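Local coordinates for F5/8 type C domain protein (Clostridium perfringens, PDB 7JRM) that probably binds carbohydrate through a CBM51 module, as part of the ZmpB O-glycopeptidase that recognises and hydrolyses mucin, at residues A[159-164]-A[211-216]; A[130-135]-A[204-209]; A[148-153]-A[179-184]; A[114-119]-A[185-190]; A[85-90]-A[102-107]. One frame throughout, in Å; residues are numbered along the deposited sequence.

Interaction 1. Residues A[159-164]-A[211-216]; sequences KKVSSV and NNWDHA. With CA (calcium ion), chain B.
Ser163 and Asp214 meet at a calcium ion, and metal coordination dominates the joint between residues 159-164 and 211-216. Asp214 offers both carboxylate oxygens, OD2 lying 2.5 Å from the calcium, while Ser163 binds through its carbonyl O at 2.4 Å and, at longer range, its OG. Val206, Asp208 and Gly210 complete the site with water 1, also within hydrogen-bonding distance of Val161 O and Asn212 O.

One direct hydrogen bond reinforces the metal: Ser163 N reaches Asp214 OD1 over 3.0 Å, almost straight at 176° but 34° out of the carboxylate plane, on its syn side. The carboxylate is fixed by Ser132 OG, bonded to OD2.

The second element is cation-pi. Lys159 lies over one face of the Trp213 indole, bent at chi2 (-49°), with CE 3.5 Å from the centroid of the six-membered ring in a CH-pi contact and NZ 3.8 Å from it. Val161 CG2 sits at the ring edge.

Apolar contacts are few; Val164 CG1 lies 3.5 Å from Asp214 CB. Beyond the calcium, Val164 enters strand 163-170 and packs on Ile152 and Val204, while His215 and Ala216 lead into strand 215-224, so the ion joins the beginnings of strands from two sheets.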
# COMPACT_ATOMS: atom_id res chain seq x y z
N LYS A 159 36.51 37.91 -5.51
CA LYS A 159 36.92 38.91 -4.52
C LYS A 159 38.11 38.47 -3.68
O LYS A 159 38.59 39.26 -2.86
CB LYS A 159 35.74 39.25 -3.61
CG LYS A 159 34.62 39.99 -4.31
CD LYS A 159 35.14 41.16 -5.14
CE LYS A 159 34.01 41.95 -5.77
NZ LYS A 159 34.48 43.25 -6.32
N LYS A 160 38.59 37.23 -3.85
CA LYS A 160 39.81 36.73 -3.23
C LYS A 160 39.73 36.62 -1.71
O LYS A 160 40.00 35.55 -1.15
CB LYS A 160 41.00 37.61 -3.61
CG LYS A 160 41.37 37.59 -5.08
CD LYS A 160 42.55 38.50 -5.37
CE LYS A 160 42.92 38.50 -6.84
NZ LYS A 160 41.76 38.83 -7.71
N VAL A 161 39.36 37.71 -1.03
CA VAL A 161 39.56 37.81 0.42
C VAL A 161 38.35 37.35 1.23
O VAL A 161 38.38 37.46 2.46
CB VAL A 161 39.91 39.26 0.82
CG1 VAL A 161 41.19 39.70 0.12
CG2 VAL A 161 38.76 40.19 0.49
N SER A 162 37.30 36.85 0.59
CA SER A 162 36.10 36.46 1.32
C SER A 162 36.41 35.34 2.31
O SER A 162 37.04 34.34 1.95
CB SER A 162 35.01 36.03 0.35
OG SER A 162 34.42 37.15 -0.29
N SER A 163 35.95 35.51 3.55
CA SER A 163 36.19 34.53 4.61
C SER A 163 35.27 34.78 5.80
O SER A 163 35.23 35.90 6.33
CB SER A 163 37.65 34.57 5.06
OG SER A 163 38.01 35.86 5.52
N VAL A 164 34.54 33.76 6.24
CA VAL A 164 33.61 33.87 7.36
C VAL A 164 33.72 32.61 8.22
O VAL A 164 34.42 31.65 7.88
CB VAL A 164 32.16 34.08 6.90
CG1 VAL A 164 32.00 35.41 6.19
CG2 VAL A 164 31.71 32.93 6.02
N ASN A 211 35.30 42.18 7.39
CA ASN A 211 34.08 41.71 6.75
C ASN A 211 34.08 41.94 5.24
O ASN A 211 33.02 41.89 4.61
CB ASN A 211 32.86 42.38 7.39
CG ASN A 211 32.79 43.87 7.10
OD1 ASN A 211 33.76 44.48 6.65
ND2 ASN A 211 31.63 44.47 7.36
N ASN A 212 35.25 42.19 4.65
CA ASN A 212 35.32 42.56 3.25
C ASN A 212 34.82 41.43 2.35
O ASN A 212 35.37 40.33 2.36
CB ASN A 212 36.76 42.93 2.88
CG ASN A 212 36.83 43.78 1.63
OD1 ASN A 212 35.89 44.50 1.30
ND2 ASN A 212 37.96 43.70 0.92
N TRP A 213 33.76 41.72 1.59
CA TRP A 213 33.17 40.78 0.64
C TRP A 213 32.72 39.49 1.31
O TRP A 213 32.79 38.41 0.73
CB TRP A 213 34.14 40.48 -0.51
CG TRP A 213 34.56 41.70 -1.26
CD1 TRP A 213 35.82 42.20 -1.37
CD2 TRP A 213 33.72 42.58 -2.02
NE1 TRP A 213 35.82 43.34 -2.15
CE2 TRP A 213 34.53 43.59 -2.55
CE3 TRP A 213 32.34 42.60 -2.29
CZ2 TRP A 213 34.03 44.62 -3.35
CZ3 TRP A 213 31.84 43.62 -3.08
CH2 TRP A 213 32.68 44.61 -3.60
N ASP A 214 32.23 39.60 2.55
CA ASP A 214 31.81 38.44 3.33
C ASP A 214 30.32 38.15 3.09
O ASP A 214 29.49 38.23 3.99
CB ASP A 214 32.10 38.66 4.81
CG ASP A 214 33.53 38.34 5.17
OD1 ASP A 214 34.30 37.92 4.28
OD2 ASP A 214 33.89 38.50 6.36
N HIS A 215 30.01 37.79 1.85
CA HIS A 215 28.66 37.36 1.50
C HIS A 215 28.47 35.92 1.96
O HIS A 215 29.15 35.01 1.47
CB HIS A 215 28.43 37.48 -0.00
CG HIS A 215 28.44 38.89 -0.51
ND1 HIS A 215 27.84 39.26 -1.70
CD2 HIS A 215 28.99 40.02 0.00
CE1 HIS A 215 28.02 40.56 -1.89
NE2 HIS A 215 28.71 41.04 -0.87
N ALA A 216 27.55 35.71 2.90
CA ALA A 216 27.33 34.40 3.50
C ALA A 216 25.87 34.00 3.38
O ALA A 216 24.98 34.85 3.49
CB ALA A 216 27.75 34.39 4.98
CA CA B . 36.30 38.02 6.31
O HOH W 1 37.02 39.23 4.35

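Interaction 2. Residues A[130-135]-A[204-209]; sequences THSYSE and VDVADN. With CA (calcium ion), chain B.
Ser134 and Val204 form an antiparallel hydrogen-bonded pair, their CA atoms 5.1 Å apart. Val204 N donates to Ser134 O over 3.1 Å, and the return bond from Ser134 N to Val204 O is longer at 3.3 Å. A cis peptide precedes Tyr133, whose CA makes a CA-H...O contact with Val204 O. Past the pair, residues 206-209 leave the strand and give Val206 O and Asp208 O to the calcium ion.

The valine methyls divide the apolar contacts: Val204 CG2 meets Thr130 CG2 tip to tip at 3.8 Å, while CG1 faces Ser132 CB. Ser132 OG comes to 3.4 Å from Val206 CG1 and is hydrogen-bonded to Asp214, a calcium ligand, making it a second-shell residue. Chi1 of -178° puts Tyr133 CG anti to the backbone N, and chi2 of -95° sets the turn of the ring, whose CD2 edge lies 3.5 Å from Asp205 OD1; ring and carboxylate planes are 73° apart. The same OD1 accepts from Val206 N at 2.8 Å, and Tyr133 OH donates to Glu135 OE2.

The pair joins strands 134-139 and 199-205; on their other edges lie strands 93-95 and 163-170. Val204 also packs on Ala216 and Trp218 of strand 215-224, in the facing sheet.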
# COMPACT_ATOMS: atom_id res chain seq x y z
N THR A 130 22.97 36.80 4.06
CA THR A 130 23.39 37.82 5.02
C THR A 130 24.84 38.18 4.74
O THR A 130 25.41 37.82 3.71
CB THR A 130 23.17 37.33 6.46
OG1 THR A 130 23.35 38.42 7.37
CG2 THR A 130 24.15 36.21 6.81
N HIS A 131 25.45 38.91 5.68
CA HIS A 131 26.78 39.46 5.50
C HIS A 131 27.40 39.68 6.87
O HIS A 131 26.76 40.27 7.75
CB HIS A 131 26.71 40.78 4.72
CG HIS A 131 28.03 41.25 4.19
ND1 HIS A 131 29.10 41.56 5.00
CD2 HIS A 131 28.44 41.49 2.92
CE1 HIS A 131 30.12 41.95 4.25
NE2 HIS A 131 29.75 41.92 2.99
N SER A 132 28.62 39.18 7.06
CA SER A 132 29.31 39.38 8.33
C SER A 132 29.59 40.86 8.55
O SER A 132 29.82 41.62 7.60
CB SER A 132 30.61 38.58 8.36
OG SER A 132 31.70 39.37 7.89
N TYR A 133 29.55 41.30 9.81
CA TYR A 133 29.15 40.47 10.95
C TYR A 133 27.63 40.45 11.05
O TYR A 133 26.98 41.47 10.85
CB TYR A 133 29.78 41.01 12.24
CG TYR A 133 29.47 40.21 13.48
CD1 TYR A 133 28.42 40.55 14.32
CD2 TYR A 133 30.24 39.10 13.82
CE1 TYR A 133 28.14 39.82 15.46
CE2 TYR A 133 29.97 38.36 14.96
CZ TYR A 133 28.92 38.73 15.77
OH TYR A 133 28.64 38.00 16.91
N SER A 134 27.07 39.28 11.35
CA SER A 134 25.62 39.12 11.34
C SER A 134 25.17 38.27 12.52
O SER A 134 25.80 37.27 12.86
CB SER A 134 25.15 38.48 10.03
OG SER A 134 23.74 38.30 10.03
N GLU A 135 24.05 38.68 13.12
CA GLU A 135 23.40 37.92 14.19
C GLU A 135 21.90 37.92 13.90
O GLU A 135 21.26 38.98 13.95
CB GLU A 135 23.69 38.53 15.56
CG GLU A 135 25.06 38.19 16.12
CD GLU A 135 25.21 38.61 17.57
OE1 GLU A 135 24.22 39.07 18.17
OE2 GLU A 135 26.33 38.47 18.12
N VAL A 204 27.39 34.87 11.82
CA VAL A 204 28.40 34.83 10.76
C VAL A 204 29.52 35.77 11.19
O VAL A 204 29.38 36.99 11.11
CB VAL A 204 27.82 35.24 9.40
CG1 VAL A 204 28.90 35.18 8.33
CG2 VAL A 204 26.64 34.35 9.03
N ASP A 205 30.63 35.20 11.65
CA ASP A 205 31.76 36.01 12.08
C ASP A 205 32.65 36.38 10.89
O ASP A 205 32.50 35.86 9.79
CB ASP A 205 32.57 35.28 13.15
CG ASP A 205 33.11 36.21 14.21
OD1 ASP A 205 33.35 37.40 13.90
OD2 ASP A 205 33.29 35.77 15.37
N VAL A 206 33.58 37.30 11.15
CA VAL A 206 34.33 37.93 10.06
C VAL A 206 35.61 37.20 9.67
O VAL A 206 36.16 37.48 8.59
CB VAL A 206 34.67 39.39 10.43
CG1 VAL A 206 33.39 40.18 10.69
CG2 VAL A 206 35.59 39.43 11.64
N ALA A 207 36.10 36.28 10.50
CA ALA A 207 37.35 35.54 10.25
C ALA A 207 38.46 36.56 10.01
O ALA A 207 38.61 37.49 10.82
CB ALA A 207 37.13 34.53 9.13
N ASP A 208 39.23 36.45 8.94
CA ASP A 208 40.29 37.41 8.64
C ASP A 208 39.82 38.44 7.63
O ASP A 208 38.73 38.34 7.05
CB ASP A 208 41.55 36.69 8.14
CG ASP A 208 41.26 35.72 6.99
OD1 ASP A 208 41.97 34.70 6.90
OD2 ASP A 208 40.35 35.99 6.19
N ASN A 209 40.66 39.46 7.43
CA ASN A 209 40.41 40.53 6.45
C ASN A 209 39.13 41.31 6.76
O ASN A 209 38.52 41.89 5.86
CB ASN A 209 40.37 39.99 5.02
CG ASN A 209 41.75 39.78 4.44
OD1 ASN A 209 42.18 38.65 4.20
ND2 ASN A 209 42.46 40.88 4.19
CA CA B . 36.30 38.02 6.31
O HOH W 1 37.02 39.23 4.35

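Interaction 3. Residues A[148-153]-A[179-184]; sequences TWVGID and DVMRID
Met181 and Ile152 join the two sheets of the NPCBM domain's beta-sandwich, near the ends of strands 173-182 and 145-152. Met181 reaches across with its terminal methyl: chi3 of 90° bends CE onto the backbone, 3.4 Å from Val150 O and 3.6 Å from Gly151 CA. The sulfur lies 4.1 Å from Val150 CG2, the two side chains crossing at about a right angle.

Ile152 makes the reciprocal contact. Its CG1, anti to the carbonyl carbon (chi1 -65°), lies 3.5 Å from Arg182 O and also touches Met181 O, while CG2 approaches Ile183 CG1 more loosely.

No direct hydrogen bond crosses the contact; two waters supply the polar links. Water 2 accepts from Ile152 N and donates to Arg182 O at 2.7 Å, and water 3 donates to both Ile152 O and Ile183 O. In this contact they give main-chain polar groups partners where the strands do not pair directly. The Arg182 guanidinium forms a salt bridge with Asp208 OD1.

Phe166 packs against both Val150 and Met181, and this meeting of apolar side chains from two facing sheets is characteristic of a beta-sandwich interior.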
# COMPACT_ATOMS: atom_id res chain seq x y z
N THR A 148 20.88 23.16 8.00
CA THR A 148 21.23 24.23 7.07
C THR A 148 22.52 23.89 6.34
O THR A 148 23.36 23.14 6.84
CB THR A 148 21.38 25.57 7.80
OG1 THR A 148 21.57 26.62 6.84
CG2 THR A 148 22.58 25.54 8.74
N TRP A 149 22.65 24.46 5.14
CA TRP A 149 23.92 24.54 4.43
C TRP A 149 24.49 25.94 4.62
O TRP A 149 23.75 26.92 4.70
CB TRP A 149 23.75 24.25 2.94
CG TRP A 149 23.42 22.82 2.61
CD1 TRP A 149 22.20 22.33 2.23
CD2 TRP A 149 24.32 21.71 2.60
NE1 TRP A 149 22.29 20.98 1.99
CE2 TRP A 149 23.58 20.57 2.21
CE3 TRP A 149 25.68 21.56 2.89
CZ2 TRP A 149 24.15 19.31 2.11
CZ3 TRP A 149 26.24 20.30 2.78
CH2 TRP A 149 25.48 19.19 2.39
N VAL A 150 25.82 26.02 4.70
CA VAL A 150 26.50 27.30 4.90
C VAL A 150 27.68 27.40 3.94
O VAL A 150 28.24 26.38 3.52
CB VAL A 150 26.96 27.50 6.36
CG1 VAL A 150 25.76 27.63 7.29
CG2 VAL A 150 27.86 26.36 6.79
N GLY A 151 28.05 28.63 3.61
CA GLY A 151 29.18 28.85 2.73
C GLY A 151 29.20 30.28 2.24
O GLY A 151 28.30 31.08 2.52
N ILE A 152 30.27 30.59 1.50
CA ILE A 152 30.42 31.90 0.89
C ILE A 152 29.59 31.95 -0.38
O ILE A 152 29.67 31.05 -1.22
CB ILE A 152 31.90 32.19 0.60
CG1 ILE A 152 32.70 32.28 1.90
CG2 ILE A 152 32.05 33.47 -0.22
CD1 ILE A 152 32.60 33.63 2.59
N ASP A 153 28.77 33.00 -0.52
CA ASP A 153 27.95 33.15 -1.71
C ASP A 153 28.82 33.30 -2.95
O ASP A 153 29.89 33.91 -2.90
CB ASP A 153 27.02 34.36 -1.56
CG ASP A 153 26.02 34.47 -2.70
OD1 ASP A 153 25.09 33.64 -2.77
OD2 ASP A 153 26.17 35.39 -3.53
N ASP A 179 34.75 25.74 10.44
CA ASP A 179 36.05 26.38 10.36
C ASP A 179 35.91 27.70 9.59
O ASP A 179 34.82 28.12 9.22
CB ASP A 179 37.06 25.46 9.68
CG ASP A 179 37.05 24.05 10.26
OD1 ASP A 179 36.91 23.91 11.49
OD2 ASP A 179 37.17 23.09 9.47
N VAL A 180 37.04 28.36 9.35
CA VAL A 180 37.03 29.54 8.50
C VAL A 180 36.77 29.11 7.07
O VAL A 180 37.55 28.35 6.48
CB VAL A 180 38.35 30.32 8.62
CG1 VAL A 180 38.50 31.28 7.45
CG2 VAL A 180 38.40 31.07 9.94
N MET A 181 35.66 29.58 6.50
CA MET A 181 35.25 29.19 5.16
C MET A 181 35.64 30.28 4.17
O MET A 181 35.36 31.46 4.41
CB MET A 181 33.74 28.94 5.11
CG MET A 181 33.33 27.57 5.63
SD MET A 181 31.58 27.22 5.39
CE MET A 181 31.62 26.44 3.78
N ARG A 182 36.28 29.89 3.08
CA ARG A 182 36.75 30.81 2.06
C ARG A 182 35.95 30.60 0.77
O ARG A 182 34.97 29.85 0.74
CB ARG A 182 38.25 30.62 1.85
CG ARG A 182 39.02 30.44 3.16
CD ARG A 182 40.51 30.63 2.98
NE ARG A 182 41.18 30.88 4.25
CZ ARG A 182 41.33 32.08 4.80
NH1 ARG A 182 40.86 33.16 4.18
NH2 ARG A 182 41.95 32.21 5.96
N ILE A 183 36.38 31.28 -0.29
CA ILE A 183 35.64 31.24 -1.55
C ILE A 183 35.58 29.82 -2.10
O ILE A 183 34.52 29.34 -2.52
CB ILE A 183 36.26 32.21 -2.57
CG1 ILE A 183 35.98 33.66 -2.16
CG2 ILE A 183 35.73 31.94 -3.97
CD1 ILE A 183 36.76 34.68 -2.96
N ASP A 184 36.71 29.12 -2.09
CA ASP A 184 36.79 27.78 -2.65
C ASP A 184 36.49 26.68 -1.63
O ASP A 184 36.75 25.51 -1.91
CB ASP A 184 38.17 27.55 -3.28
CG ASP A 184 39.30 27.71 -2.28
OD1 ASP A 184 39.08 28.32 -1.22
OD2 ASP A 184 40.42 27.23 -2.57
O HOH W 2 32.51 28.83 1.16
O HOH W 3 31.85 29.19 -2.36

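Interaction 4. Residues A[114-119]-A[185-190]; sequences LLNEDN and TPKKRL
Lys187 lays the start of its side chain against Leu114, CB to CD1 at 3.9 Å, the two side chains crossing at about a right angle. Its CG, set between the backbone N and the carbonyl carbon (chi1 65°), passes 3.4 Å from Leu115 O. From there the lysine runs beside Asn116, both side chains pointing the same way, until a bend at chi4 (-50°) turns NZ to Asn116 OD1. That hydrogen bond is short, 2.6 Å, with the ammonium nitrogen tilted 21° from the carbonyl plane of the amide. The other end of the amide is held as well, since Asn116 ND2 donates to Glu122 and Ser120; bonds at both ends should fix its rotation.

The backbone of Lys187 is held too: its N donates to Leu115 O over 2.7 Å, nearly along the C=O axis, and Pro186 CA makes a CA-H...O contact with the same oxygen. The pyrrolidine ring is covered by Glu117, whose chain bends at chi2: OE1 touches Pro186 CB at 3.4 Å and OE2 touches CG at 3.6 Å. Leu115 CD2 rests nearby on the main-chain carbonyl carbon of Thr185.

Asn116 begins a type I turn ending at Asn119, next to strand 112-115, whereas residues 185-187 lead into strand 188-193. Lys187 also makes a cation-pi contact with Trp149, while the Glu117 carboxylate stays 6.9 Å from NZ, measured to OE1. The ammonium group is thus held by a hydrogen bond to a neutral amide and by a cation-pi contact rather than by a direct salt bridge to Glu117; the carboxylate may add a weaker, longer-range attraction.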
# COMPACT_ATOMS: atom_id res chain seq x y z
N LEU A 114 26.04 28.35 -3.60
CA LEU A 114 27.19 27.87 -2.86
C LEU A 114 27.99 26.91 -3.73
O LEU A 114 27.57 26.54 -4.82
CB LEU A 114 26.77 27.19 -1.55
CG LEU A 114 26.07 28.08 -0.52
CD1 LEU A 114 25.76 27.30 0.75
CD2 LEU A 114 26.91 29.31 -0.21
N LEU A 115 29.15 26.51 -3.22
CA LEU A 115 30.05 25.63 -3.94
C LEU A 115 29.91 24.20 -3.43
O LEU A 115 29.84 23.96 -2.22
CB LEU A 115 31.50 26.09 -3.79
CG LEU A 115 32.56 25.33 -4.59
CD1 LEU A 115 32.47 25.68 -6.07
CD2 LEU A 115 33.95 25.63 -4.06
N ASN A 116 29.87 23.25 -4.36
CA ASN A 116 29.78 21.84 -4.02
C ASN A 116 31.17 21.22 -3.91
O ASN A 116 32.19 21.85 -4.20
CB ASN A 116 28.95 21.09 -5.07
CG ASN A 116 27.47 21.39 -4.97
OD1 ASN A 116 26.93 21.51 -3.87
ND2 ASN A 116 26.81 21.51 -6.11
N GLU A 117 31.20 19.96 -3.47
CA GLU A 117 32.48 19.27 -3.30
C GLU A 117 33.17 19.04 -4.64
O GLU A 117 34.40 19.05 -4.71
CB GLU A 117 32.26 17.94 -2.58
CG GLU A 117 33.49 17.44 -1.84
CD GLU A 117 33.88 18.33 -0.68
OE1 GLU A 117 32.97 18.80 0.04
OE2 GLU A 117 35.09 18.58 -0.49
N ASP A 118 32.40 18.82 -5.71
CA ASP A 118 32.96 18.61 -7.04
C ASP A 118 33.16 19.91 -7.81
O ASP A 118 33.24 19.88 -9.05
CB ASP A 118 32.06 17.65 -7.84
CG ASP A 118 30.64 18.16 -7.99
OD1 ASP A 118 30.31 19.22 -7.40
OD2 ASP A 118 29.85 17.51 -8.70
N ASN A 119 33.23 21.04 -7.11
CA ASN A 119 33.46 22.39 -7.64
C ASN A 119 32.29 22.92 -8.46
O ASN A 119 32.39 24.03 -9.00
CB ASN A 119 34.74 22.48 -8.49
CG ASN A 119 35.84 23.25 -7.79
OD1 ASN A 119 35.93 23.24 -6.56
ND2 ASN A 119 36.68 23.91 -8.57
N THR A 185 35.95 27.03 -0.47
CA THR A 185 35.56 26.02 0.51
C THR A 185 34.19 25.47 0.16
O THR A 185 33.22 26.23 0.12
CB THR A 185 35.54 26.61 1.92
OG1 THR A 185 36.80 27.24 2.20
CG2 THR A 185 35.29 25.51 2.95
N PRO A 186 34.06 24.16 -0.11
CA PRO A 186 32.74 23.60 -0.41
C PRO A 186 31.78 23.79 0.75
O PRO A 186 32.18 23.89 1.91
CB PRO A 186 33.03 22.12 -0.67
CG PRO A 186 34.48 22.07 -1.03
CD PRO A 186 35.14 23.16 -0.23
N LYS A 187 30.49 23.83 0.42
CA LYS A 187 29.46 24.11 1.41
C LYS A 187 29.48 23.06 2.52
O LYS A 187 29.73 21.88 2.28
CB LYS A 187 28.08 24.16 0.75
CG LYS A 187 27.62 22.83 0.15
CD LYS A 187 26.24 22.96 -0.48
CE LYS A 187 25.61 21.60 -0.73
NZ LYS A 187 26.54 20.68 -1.45
N LYS A 188 29.21 23.52 3.74
CA LYS A 188 29.19 22.66 4.92
C LYS A 188 27.78 22.58 5.48
O LYS A 188 27.00 23.52 5.37
CB LYS A 188 30.16 23.18 5.99
CG LYS A 188 31.63 22.97 5.67
CD LYS A 188 32.52 23.62 6.72
CE LYS A 188 33.98 23.60 6.30
NZ LYS A 188 34.48 22.21 6.11
N ARG A 189 27.47 21.44 6.09
CA ARG A 189 26.16 21.19 6.67
C ARG A 189 26.23 21.30 8.19
O ARG A 189 27.19 20.85 8.81
CB ARG A 189 25.63 19.81 6.27
CG ARG A 189 24.17 19.57 6.62
CD ARG A 189 23.68 18.26 6.04
NE ARG A 189 22.24 18.07 6.26
CZ ARG A 189 21.63 16.89 6.19
NH1 ARG A 189 22.31 15.79 5.92
NH2 ARG A 189 20.32 16.82 6.40
N LEU A 190 25.19 21.90 8.78
CA LEU A 190 25.08 22.03 10.22
C LEU A 190 23.72 21.51 10.65
O LEU A 190 22.69 22.02 10.22
CB LEU A 190 25.26 23.49 10.66
CG LEU A 190 26.60 24.15 10.35
CD1 LEU A 190 26.59 25.61 10.79
CD2 LEU A 190 27.74 23.40 11.00

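Interaction 5. Residues A[85-90]-A[102-107]; sequences QLSDLN and RKDRAV
Ser87 OG, set between its backbone N and carbonyl carbon by a chi1 of 73°, is directed at Asp104, whose own CG is anti to the carbonyl carbon (chi1 -66°). The hydroxyl donates to Asp104 OD1 over 2.6 Å, on the syn side and 31° out of the carboxylate plane. Asp104 OD1 also accepts from Gly127 N, and its OD2 forms a salt bridge with Lys126, leaving both carboxylate oxygens well engaged.

Lys103 takes a different course, extended beyond CG. Its CD passes 3.4 Å from Ser87 O, and NZ then donates to Leu89 O at 3.1 Å; a second bond, to Asn90 OD1, is weak. Water 5 accepts from Lys103 NZ and donates to Ser87 O, 2.8 Å away. That carbonyl accepts a second hydrogen bond, from water 4, which bridges to Asp104 OD2. Two waters thus fill in the polar contacts at this surface, and Trp91 gives the lysine a cation-pi partner.

Lys126 also pairs with Asp88, probably easing the repulsion between the carboxylates of Asp88 and Asp104. The contact lies where the loop between strands 83-85 and 93-95 meets the short strand 102-103, which pairs with strand 127-131 at the border of its sheet.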
# COMPACT_ATOMS: atom_id res chain seq x y z
N GLN A 85 10.89 26.13 6.64
CA GLN A 85 11.99 26.99 6.22
C GLN A 85 12.05 28.23 7.10
O GLN A 85 11.02 28.82 7.45
CB GLN A 85 11.81 27.40 4.76
CG GLN A 85 12.01 26.26 3.77
CD GLN A 85 13.47 25.97 3.49
OE1 GLN A 85 14.34 26.80 3.75
NE2 GLN A 85 13.75 24.78 2.98
N LEU A 86 13.27 28.62 7.48
CA LEU A 86 13.43 29.83 8.28
C LEU A 86 13.01 31.06 7.50
O LEU A 86 12.47 32.02 8.07
CB LEU A 86 14.88 29.95 8.75
CG LEU A 86 15.18 29.49 10.18
CD1 LEU A 86 14.81 28.02 10.36
CD2 LEU A 86 16.64 29.72 10.52
N SER A 87 13.26 31.07 6.19
CA SER A 87 12.83 32.18 5.35
C SER A 87 11.32 32.27 5.23
O SER A 87 10.80 33.32 4.82
CB SER A 87 13.47 32.06 3.96
OG SER A 87 12.87 31.01 3.22
N ASP A 88 10.60 31.20 5.56
CA ASP A 88 9.14 31.23 5.64
C ASP A 88 8.64 31.70 6.99
O ASP A 88 7.43 31.70 7.23
CB ASP A 88 8.56 29.85 5.32
CG ASP A 88 8.70 29.49 3.85
OD1 ASP A 88 9.09 30.36 3.06
OD2 ASP A 88 8.41 28.32 3.50
N LEU A 89 9.54 32.09 7.89
CA LEU A 89 9.20 32.63 9.20
C LEU A 89 9.74 34.05 9.32
O LEU A 89 10.41 34.56 8.42
CB LEU A 89 9.76 31.74 10.32
CG LEU A 89 9.19 30.32 10.43
CD1 LEU A 89 10.16 29.43 11.19
CD2 LEU A 89 7.84 30.35 11.12
N ASN A 90 9.44 34.69 10.44
CA ASN A 90 9.93 36.02 10.75
C ASN A 90 10.94 35.94 11.88
O ASN A 90 10.66 35.33 12.92
CB ASN A 90 8.78 36.96 11.13
CG ASN A 90 7.87 37.27 9.96
OD1 ASN A 90 8.33 37.71 8.91
ND2 ASN A 90 6.57 37.05 10.14
N ARG A 102 18.34 39.22 3.35
CA ARG A 102 17.36 38.91 2.32
C ARG A 102 16.84 37.49 2.50
O ARG A 102 17.61 36.57 2.79
CB ARG A 102 17.96 39.07 0.92
CG ARG A 102 18.18 40.51 0.50
CD ARG A 102 16.86 41.22 0.26
NE ARG A 102 16.09 40.61 -0.82
CZ ARG A 102 16.27 40.87 -2.11
NH1 ARG A 102 17.19 41.74 -2.49
NH2 ARG A 102 15.52 40.26 -3.03
N LYS A 103 15.53 37.32 2.33
CA LYS A 103 14.90 36.01 2.39
C LYS A 103 14.91 35.38 1.00
O LYS A 103 14.51 36.02 0.02
CB LYS A 103 13.47 36.12 2.91
CG LYS A 103 13.35 36.64 4.33
CD LYS A 103 11.92 36.54 4.83
CE LYS A 103 11.73 37.28 6.15
NZ LYS A 103 10.35 37.13 6.68
N ASP A 104 15.37 34.14 0.93
CA ASP A 104 15.40 33.33 -0.29
C ASP A 104 16.30 33.91 -1.38
O ASP A 104 16.31 33.41 -2.51
CB ASP A 104 13.99 33.11 -0.85
CG ASP A 104 13.13 32.26 0.06
OD1 ASP A 104 13.69 31.45 0.83
OD2 ASP A 104 11.89 32.39 0.02
N ARG A 105 17.07 34.96 -1.06
CA ARG A 105 18.03 35.54 -1.99
C ARG A 105 19.32 35.82 -1.26
O ARG A 105 19.35 35.96 -0.03
CB ARG A 105 17.51 36.83 -2.63
CG ARG A 105 16.10 36.76 -3.21
CD ARG A 105 16.05 35.85 -4.43
NE ARG A 105 16.81 36.39 -5.56
CZ ARG A 105 16.61 36.04 -6.82
NH1 ARG A 105 15.66 35.16 -7.13
NH2 ARG A 105 17.34 36.58 -7.79
N ALA A 106 20.41 35.91 -2.02
CA ALA A 106 21.68 36.33 -1.45
C ALA A 106 21.62 37.82 -1.09
O ALA A 106 20.69 38.54 -1.46
CB ALA A 106 22.82 36.05 -2.42
N VAL A 107 22.64 38.28 -0.36
CA VAL A 107 22.66 39.67 0.07
C VAL A 107 22.80 40.61 -1.12
O VAL A 107 22.37 41.77 -1.06
CB VAL A 107 23.79 39.89 1.11
CG1 VAL A 107 25.16 39.78 0.45
CG2 VAL A 107 23.63 41.23 1.81
O HOH W 4 10.50 33.62 1.95
O HOH W 5 8.69 34.98 5.76

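In the fold
All five contacts fall in the NPCBM domain. Interactions 1 and 2 share the calcium ion and water 1, and Ser132 of one bonds Asp214 of the other; interaction 1 is metal-centred, whereas interaction 2 adds a backbone strand pair and carbonyl ligands. Interaction 3, about 10 Å from interaction 1 between centres, is the buried, largely apolar contact, tied to the metal loop by the Arg182-Asp208 salt bridge. Interaction 4 adjoins it through the pairing of strands 145-152 and 188-193 but relies on a lysine side chain and one main-chain bond. Interaction 5 lies at the surface, about 20 Å from interaction 1, and trades apolar packing for charges and water; Val107 still reaches His215 and Thr130.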